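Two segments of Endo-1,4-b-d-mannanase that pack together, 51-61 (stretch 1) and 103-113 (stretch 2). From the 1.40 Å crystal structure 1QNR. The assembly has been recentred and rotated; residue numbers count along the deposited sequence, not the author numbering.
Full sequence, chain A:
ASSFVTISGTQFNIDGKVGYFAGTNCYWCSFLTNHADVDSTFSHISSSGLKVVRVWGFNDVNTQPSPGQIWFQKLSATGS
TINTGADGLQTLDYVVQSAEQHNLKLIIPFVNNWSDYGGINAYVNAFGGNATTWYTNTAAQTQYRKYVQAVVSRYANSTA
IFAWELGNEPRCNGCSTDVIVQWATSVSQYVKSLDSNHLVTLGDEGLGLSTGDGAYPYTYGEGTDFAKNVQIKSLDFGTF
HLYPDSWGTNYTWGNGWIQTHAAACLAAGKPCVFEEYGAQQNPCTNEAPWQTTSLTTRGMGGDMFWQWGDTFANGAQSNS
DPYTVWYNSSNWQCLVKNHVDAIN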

ATOM      1  N   LYS A  51      -7.253  -6.878 -10.265  1.00  8.03           N
ATOM      2  CA  LYS A  51      -5.930  -7.255 -10.877  1.00  9.06           C
ATOM      3  C   LYS A  51      -4.774  -7.035  -9.930  1.00  8.10           C
ATOM      4  O   LYS A  51      -3.637  -7.583 -10.161  1.00  8.66           O
ATOM      5  CB  LYS A  51      -5.662  -6.359 -12.129  1.00 11.29           C
ATOM      6  CG  LYS A  51      -6.534  -6.837 -13.342  1.00 12.12           C
ATOM      7  CD  LYS A  51      -6.107  -6.000 -14.602  1.00 13.72           C
ATOM      8  CE  LYS A  51      -6.898  -6.556 -15.819  1.00 15.25           C
ATOM      9  NZ  LYS A  51      -6.511  -5.800 -17.107  1.00 17.13           N
ATOM     10  N   VAL A  52      -4.933  -6.287  -8.831  1.00  7.26           N
ATOM     11  CA  VAL A  52      -3.824  -5.856  -7.937  1.00  8.52           C
ATOM     12  C   VAL A  52      -4.270  -5.973  -6.474  1.00  7.53           C
ATOM     13  O   VAL A  52      -5.428  -5.609  -6.149  1.00  8.94           O
ATOM     14  CB  VAL A  52      -3.427  -4.384  -8.241  1.00  7.85           C
ATOM     15  CG1 VAL A  52      -2.136  -4.044  -7.426  1.00 10.35           C
ATOM     16  CG2 VAL A  52      -3.123  -4.137  -9.726  1.00 10.61           C
ATOM     17  N   VAL A  53      -3.381  -6.500  -5.631  1.00  6.66           N
ATOM     18  CA  VAL A  53      -3.650  -6.672  -4.194  1.00  7.26           C
ATOM     19  C   VAL A  53      -2.507  -5.977  -3.429  1.00  7.78           C
ATOM     20  O   VAL A  53      -1.320  -6.181  -3.741  1.00  7.87           O
ATOM     21  CB  VAL A  53      -3.707  -8.175  -3.753  1.00  7.70           C
ATOM     22  CG1 VAL A  53      -4.194  -8.290  -2.294  1.00  9.06           C
ATOM     23  CG2 VAL A  53      -4.635  -8.942  -4.655  1.00  9.66           C
ATOM     24  N   ARG A  54      -2.873  -5.208  -2.385  1.00  6.84           N
ATOM     25  CA  ARG A  54      -1.850  -4.552  -1.506  1.00  5.96           C
ATOM     26  C   ARG A  54      -1.733  -5.381  -0.232  1.00  6.33           C
ATOM     27  O   ARG A  54      -2.757  -5.622   0.463  1.00  7.98           O
ATOM     28  CB  ARG A  54      -2.242  -3.086  -1.320  1.00  7.21           C
ATOM     29  CG  ARG A  54      -1.171  -2.314  -0.476  1.00  7.13           C
ATOM     30  CD  ARG A  54      -1.359  -0.802  -0.769  1.00  6.15           C
ATOM     31  NE  ARG A  54      -0.550   0.059   0.141  1.00  7.12           N
ATOM     32  CZ  ARG A  54      -1.014   0.569   1.309  1.00  6.41           C
ATOM     33  NH1 ARG A  54      -2.236   0.241   1.764  1.00  7.52           N
ATOM     34  NH2 ARG A  54      -0.229   1.444   1.950  1.00  7.20           N
ATOM     35  N   VAL A  55      -0.518  -5.864   0.097  1.00  6.19           N
ATOM     36  CA  VAL A  55      -0.296  -6.791   1.292  1.00  6.52           C
ATOM     37  C   VAL A  55       0.816  -6.188   2.135  1.00  7.48           C
ATOM     38  O   VAL A  55       1.727  -5.517   1.580  1.00  8.83           O
ATOM     39  CB  VAL A  55       0.036  -8.230   0.800  1.00  7.37           C
ATOM     40  CG1 VAL A  55      -1.100  -8.768  -0.100  1.00  9.31           C
ATOM     41  CG2 VAL A  55       1.385  -8.339   0.071  1.00  8.75           C
ATOM     42  N   TRP A  56       0.837  -6.471   3.460  1.00  7.10           N
ATOM     43  CA  TRP A  56       1.998  -5.917   4.259  1.00  6.90           C
ATOM     44  C   TRP A  56       3.285  -6.682   3.957  1.00  7.30           C
ATOM     45  O   TRP A  56       3.359  -7.919   3.963  1.00  8.57           O
ATOM     46  CB  TRP A  56       1.698  -5.977   5.765  1.00  7.88           C
ATOM     47  CG  TRP A  56       0.743  -4.903   6.278  1.00  6.84           C
ATOM     48  CD1 TRP A  56       0.348  -4.867   7.596  1.00  8.01           C
ATOM     49  CD2 TRP A  56       0.145  -3.750   5.629  1.00  7.45           C
ATOM     50  NE1 TRP A  56      -0.412  -3.735   7.809  1.00  8.77           N
ATOM     51  CE2 TRP A  56      -0.579  -3.053   6.628  1.00  8.42           C
ATOM     52  CE3 TRP A  56       0.143  -3.262   4.288  1.00  7.83           C
ATOM     53  CZ2 TRP A  56      -1.273  -1.845   6.385  1.00  8.76           C
ATOM     54  CZ3 TRP A  56      -0.590  -2.054   4.072  1.00  7.65           C
ATOM     55  CH2 TRP A  56      -1.315  -1.334   5.093  1.00  7.91           C
ATOM     56  N   GLY A  57       4.395  -5.928   3.793  1.00  6.31           N
ATOM     57  CA  GLY A  57       5.726  -6.559   3.641  1.00  7.74           C
ATOM     58  C   GLY A  57       6.567  -6.475   4.895  1.00  6.54           C
ATOM     59  O   GLY A  57       7.810  -6.725   4.810  1.00 10.82           O
ATOM     60  N   PHE A  58       5.935  -6.247   6.050  1.00  7.03           N
ATOM     61  CA  PHE A  58       6.573  -6.098   7.336  1.00  7.94           C
ATOM     62  C   PHE A  58       5.761  -6.798   8.432  1.00  7.27           C
ATOM     63  O   PHE A  58       4.552  -7.002   8.312  1.00  8.13           O
ATOM     64  CB  PHE A  58       6.679  -4.561   7.736  1.00  7.85           C
ATOM     65  CG  PHE A  58       5.338  -3.813   7.671  1.00  7.22           C
ATOM     66  CD1 PHE A  58       4.442  -3.879   8.781  1.00  7.85           C
ATOM     67  CD2 PHE A  58       4.958  -3.102   6.548  1.00  7.60           C
ATOM     68  CE1 PHE A  58       3.216  -3.223   8.689  1.00  7.64           C
ATOM     69  CE2 PHE A  58       3.732  -2.414   6.466  1.00  8.48           C
ATOM     70  CZ  PHE A  58       2.858  -2.488   7.551  1.00  8.51           C
ATOM     71  N   ASN A  59       6.525  -7.150   9.506  1.00  8.07           N
ATOM     72  CA  ASN A  59       5.896  -7.629  10.760  1.00  7.57           C
ATOM     73  C   ASN A  59       7.032  -7.586  11.790  1.00  8.77           C
ATOM     74  O   ASN A  59       7.870  -8.497  11.958  1.00  8.65           O
ATOM     75  CB  ASN A  59       5.296  -9.066  10.564  1.00  9.10           C
ATOM     76  CG  ASN A  59       4.448  -9.478  11.754  1.00  9.91           C
ATOM     77  OD1 ASN A  59       4.753  -9.122  12.895  1.00 13.53           O
ATOM     78  ND2 ASN A  59       3.364 -10.260  11.564  1.00  9.49           N
ATOM     79  N   ASP A  60       7.169  -6.408  12.418  1.00  9.14           N
ATOM     80  CA  ASP A  60       8.286  -6.047  13.293  1.00  8.99           C
ATOM     81  C   ASP A  60       7.954  -6.234  14.760  1.00  9.18           C
ATOM     82  O   ASP A  60       6.852  -5.842  15.206  1.00 10.77           O
ATOM     83  CB  ASP A  60       8.629  -4.539  13.065  1.00 10.45           C
ATOM     84  CG  ASP A  60       9.174  -4.294  11.666  1.00 10.13           C
ATOM     85  OD1 ASP A  60      10.159  -5.056  11.306  1.00  9.98           O
ATOM     86  OD2 ASP A  60       8.716  -3.375  10.911  1.00 11.22           O
ATOM     87  N   VAL A  61       8.894  -6.815  15.487  1.00  9.58           N
ATOM     88  CA  VAL A  61       8.738  -7.088  16.938  1.00 10.76           C
ATOM     89  C   VAL A  61      10.030  -6.674  17.666  1.00 12.20           C
ATOM     90  O   VAL A  61      11.085  -6.546  17.061  1.00 12.14           O
ATOM     91  CB  VAL A  61       8.465  -8.591  17.209  1.00 12.68           C
ATOM     92  CG1 VAL A  61       7.182  -9.090  16.531  1.00 13.04           C
ATOM     93  CG2 VAL A  61       9.669  -9.472  16.827  1.00 13.25           C
ATOM     94  N   ASN A 103      -2.392 -14.892 -11.525  1.00 13.89           N
ATOM     95  CA  ASN A 103      -2.211 -13.750 -12.413  1.00 14.22           C
ATOM     96  C   ASN A 103      -2.587 -12.431 -11.717  1.00 13.17           C
ATOM     97  O   ASN A 103      -3.270 -11.579 -12.332  1.00 15.80           O
ATOM     98  CB  ASN A 103      -3.007 -13.990 -13.742  1.00 17.97           C
ATOM     99  CG  ASN A 103      -2.610 -15.299 -14.451  1.00 23.25           C
ATOM    100  OD1 ASN A 103      -1.425 -15.435 -14.756  1.00 24.97           O
ATOM    101  ND2 ASN A 103      -3.571 -16.201 -14.624  1.00 27.17           N
ATOM    102  N   LEU A 104      -2.168 -12.337 -10.481  1.00 10.39           N
ATOM    103  CA  LEU A 104      -2.391 -11.067  -9.729  1.00  9.86           C
ATOM    104  C   LEU A 104      -1.045 -10.341  -9.507  1.00  8.95           C
ATOM    105  O   LEU A 104      -0.002 -11.012  -9.519  1.00 10.21           O
ATOM    106  CB  LEU A 104      -2.976 -11.398  -8.313  1.00  9.25           C
ATOM    107  CG  LEU A 104      -4.433 -11.910  -8.332  1.00  8.55           C
ATOM    108  CD1 LEU A 104      -4.833 -12.439  -6.940  1.00 10.46           C
ATOM    109  CD2 LEU A 104      -5.439 -10.864  -8.839  1.00 10.67           C
ATOM    110  N   LYS A 105      -1.105  -9.022  -9.316  1.00  8.69           N
ATOM    111  CA  LYS A 105       0.131  -8.256  -9.038  1.00  8.36           C
ATOM    112  C   LYS A 105       0.047  -7.695  -7.591  1.00  7.41           C
ATOM    113  O   LYS A 105      -1.084  -7.436  -7.130  1.00 10.95           O
ATOM    114  CB  LYS A 105       0.251  -7.038  -9.991  1.00  8.08           C
ATOM    115  CG  LYS A 105       0.151  -7.488 -11.500  1.00  9.03           C
ATOM    116  CD  LYS A 105       1.244  -8.464 -11.906  1.00  9.22           C
ATOM    117  CE  LYS A 105       1.142  -8.712 -13.428  1.00 11.38           C
ATOM    118  NZ  LYS A 105       2.054  -9.872 -13.803  1.00 13.94           N
ATOM    119  N   LEU A 106       1.186  -7.503  -6.943  1.00  6.86           N
ATOM    120  CA  LEU A 106       1.178  -7.060  -5.541  1.00  6.95           C
ATOM    121  C   LEU A 106       1.904  -5.720  -5.263  1.00  7.07           C
ATOM    122  O   LEU A 106       2.996  -5.456  -5.804  1.00  7.28           O
ATOM    123  CB  LEU A 106       1.961  -8.109  -4.719  1.00  6.96           C
ATOM    124  CG  LEU A 106       1.424  -9.573  -4.798  1.00  7.38           C
ATOM    125  CD1 LEU A 106       2.405 -10.510  -4.094  1.00 10.61           C
ATOM    126  CD2 LEU A 106       0.019  -9.589  -4.153  1.00 11.14           C
ATOM    127  N   ILE A 107       1.261  -4.869  -4.425  1.00  6.95           N
ATOM    128  CA  ILE A 107       1.963  -3.657  -3.912  1.00  6.98           C
ATOM    129  C   ILE A 107       2.447  -4.037  -2.513  1.00  7.27           C
ATOM    130  O   ILE A 107       1.615  -4.475  -1.688  1.00  8.43           O
ATOM    131  CB  ILE A 107       1.064  -2.422  -3.924  1.00  6.83           C
ATOM    132  CG1 ILE A 107       0.734  -2.059  -5.383  1.00  8.38           C
ATOM    133  CG2 ILE A 107       1.766  -1.232  -3.175  1.00  9.51           C
ATOM    134  CD1 ILE A 107      -0.251  -0.866  -5.568  1.00  9.17           C
ATOM    135  N   ILE A 108       3.752  -3.838  -2.203  1.00  6.65           N
ATOM    136  CA  ILE A 108       4.307  -4.290  -0.921  1.00  7.30           C
ATOM    137  C   ILE A 108       5.114  -3.199  -0.204  1.00  7.40           C
ATOM    138  O   ILE A 108       6.241  -2.838  -0.623  1.00  7.36           O
ATOM    139  CB  ILE A 108       5.242  -5.535  -1.156  1.00  6.80           C
ATOM    140  CG1 ILE A 108       4.495  -6.670  -1.879  1.00  8.43           C
ATOM    141  CG2 ILE A 108       5.792  -6.030   0.209  1.00  7.68           C
ATOM    142  CD1 ILE A 108       5.318  -7.944  -2.121  1.00 10.02           C
ATOM    143  N   PRO A 109       4.545  -2.614   0.871  1.00  7.62           N
ATOM    144  CA  PRO A 109       5.275  -1.623   1.690  1.00  6.92           C
ATOM    145  C   PRO A 109       6.198  -2.296   2.702  1.00  7.58           C
ATOM    146  O   PRO A 109       5.909  -3.372   3.249  1.00  8.71           O
ATOM    147  CB  PRO A 109       4.131  -0.812   2.424  1.00  8.27           C
ATOM    148  CG  PRO A 109       3.034  -1.870   2.525  1.00  8.73           C
ATOM    149  CD  PRO A 109       3.104  -2.679   1.231  1.00  8.37           C
ATOM    150  N   PHE A 110       7.338  -1.604   3.037  1.00  6.04           N
ATOM    151  CA  PHE A 110       8.392  -2.153   3.887  1.00  6.41           C
ATOM    152  C   PHE A 110       8.322  -1.834   5.375  1.00  7.21           C
ATOM    153  O   PHE A 110       8.998  -2.559   6.131  1.00  7.64           O
ATOM    154  CB  PHE A 110       9.801  -1.704   3.376  1.00  7.98           C
ATOM    155  CG  PHE A 110      10.099  -2.023   1.927  1.00  7.73           C
ATOM    156  CD1 PHE A 110      10.146  -3.359   1.494  1.00  9.83           C
ATOM    157  CD2 PHE A 110      10.365  -0.993   1.023  1.00  7.96           C
ATOM    158  CE1 PHE A 110      10.462  -3.650   0.174  1.00  9.53           C
ATOM    159  CE2 PHE A 110      10.663  -1.310  -0.317  1.00  7.77           C
ATOM    160  CZ  PHE A 110      10.728  -2.632  -0.747  1.00  9.47           C
ATOM    161  N   VAL A 111       7.564  -0.816   5.768  1.00  7.88           N
ATOM    162  CA  VAL A 111       7.451  -0.427   7.204  1.00  6.86           C
ATOM    163  C   VAL A 111       6.078   0.261   7.360  1.00  7.53           C
ATOM    164  O   VAL A 111       5.519   0.834   6.403  1.00  7.52           O
ATOM    165  CB  VAL A 111       8.607   0.519   7.630  1.00  8.15           C
ATOM    166  CG1 VAL A 111       8.553   1.866   6.912  1.00  8.57           C
ATOM    167  CG2 VAL A 111       8.690   0.685   9.161  1.00  8.93           C
ATOM    168  N   ASN A 112       5.572   0.250   8.597  1.00  7.31           N
ATOM    169  CA  ASN A 112       4.319   0.990   8.914  1.00  7.76           C
ATOM    170  C   ASN A 112       4.669   2.325   9.626  1.00  7.11           C
ATOM    171  O   ASN A 112       5.523   2.316  10.543  1.00  8.67           O
ATOM    172  CB  ASN A 112       3.473   0.153   9.884  1.00  6.52           C
ATOM    173  CG  ASN A 112       1.983   0.553   9.828  1.00  6.66           C
ATOM    174  OD1 ASN A 112       1.558   1.520   9.190  1.00  8.86           O
ATOM    175  ND2 ASN A 112       1.136  -0.259  10.468  1.00  9.16           N
ATOM    176  N   ASN A 113       3.957   3.419   9.238  1.00  6.87           N
ATOM    177  CA  ASN A 113       4.094   4.640  10.052  1.00  7.71           C
ATOM    178  C   ASN A 113       3.522   4.375  11.447  1.00  8.51           C
ATOM    179  O   ASN A 113       4.061   4.843  12.473  1.00  9.73           O
ATOM    180  CB  ASN A 113       3.308   5.790   9.394  1.00  8.19           C
ATOM    181  CG  ASN A 113       3.513   7.111  10.126  1.00  8.87           C
ATOM    182  OD1 ASN A 113       4.613   7.683  10.010  1.00  9.63           O
ATOM    183  ND2 ASN A 113       2.511   7.659  10.811  1.00 10.06           N
TER
HETATM  184  O   HOH W   1      -3.051  -8.857 -12.741  1.00 14.14           O
HETATM  185  O   HOH W   2       6.475  -1.964  10.504  1.00  9.45           O
HETATM  186  O   HOH W   3      10.293  -2.563   8.768  1.00 10.27           O

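Two parallel strands, 52-54 and 105-109, are joined by a ladder of backbone hydrogen bonds. Lys105 N donates to Lys51 O (3.0 Å), Val53 N to Lys105 O (2.9 Å), Ile107 N to Val53 O (3.0 Å) and Val55 N to Ile107 O (3.1 Å). Lys105 and Ile107 thus use both N and O toward the other stretch, as Val53 does in return, the alternation typical of parallel sheet. Beyond the ladder, Pro109 has no amide hydrogen to offer Val55 O; its CD instead lies 3.2 Å from that oxygen. Pro109 O still accepts a weak bond from Gly57 N (3.0 Å, 129°). Glycine suits this place because an ideal CB would clash with Ile108 CG2 and Pro109 O.

Waters extend the polar network: one donates to both Lys51 O and Asn103 O, while two others link the Asp60 carboxylate to Asn112 N and Phe110 O.

Val, Leu and Ile side chains pack across the strands, beta-branched Val and Ile being well suited to extended backbone; Val52 and Ile107 share their face with Arg54 and Lys105. Val52 CG1 meets Ile107 CG1 at 4.0 Å there; on the other, Val53 CB lies 4.0 Å from Leu106 CD2. Farther along, the compact ring of Pro109 packs its CG against Trp56 CE3 (3.7 Å) and Phe58 CE2 (4.0 Å). The broad Phe58 ring carries Val111 C and Asn112 N over one face.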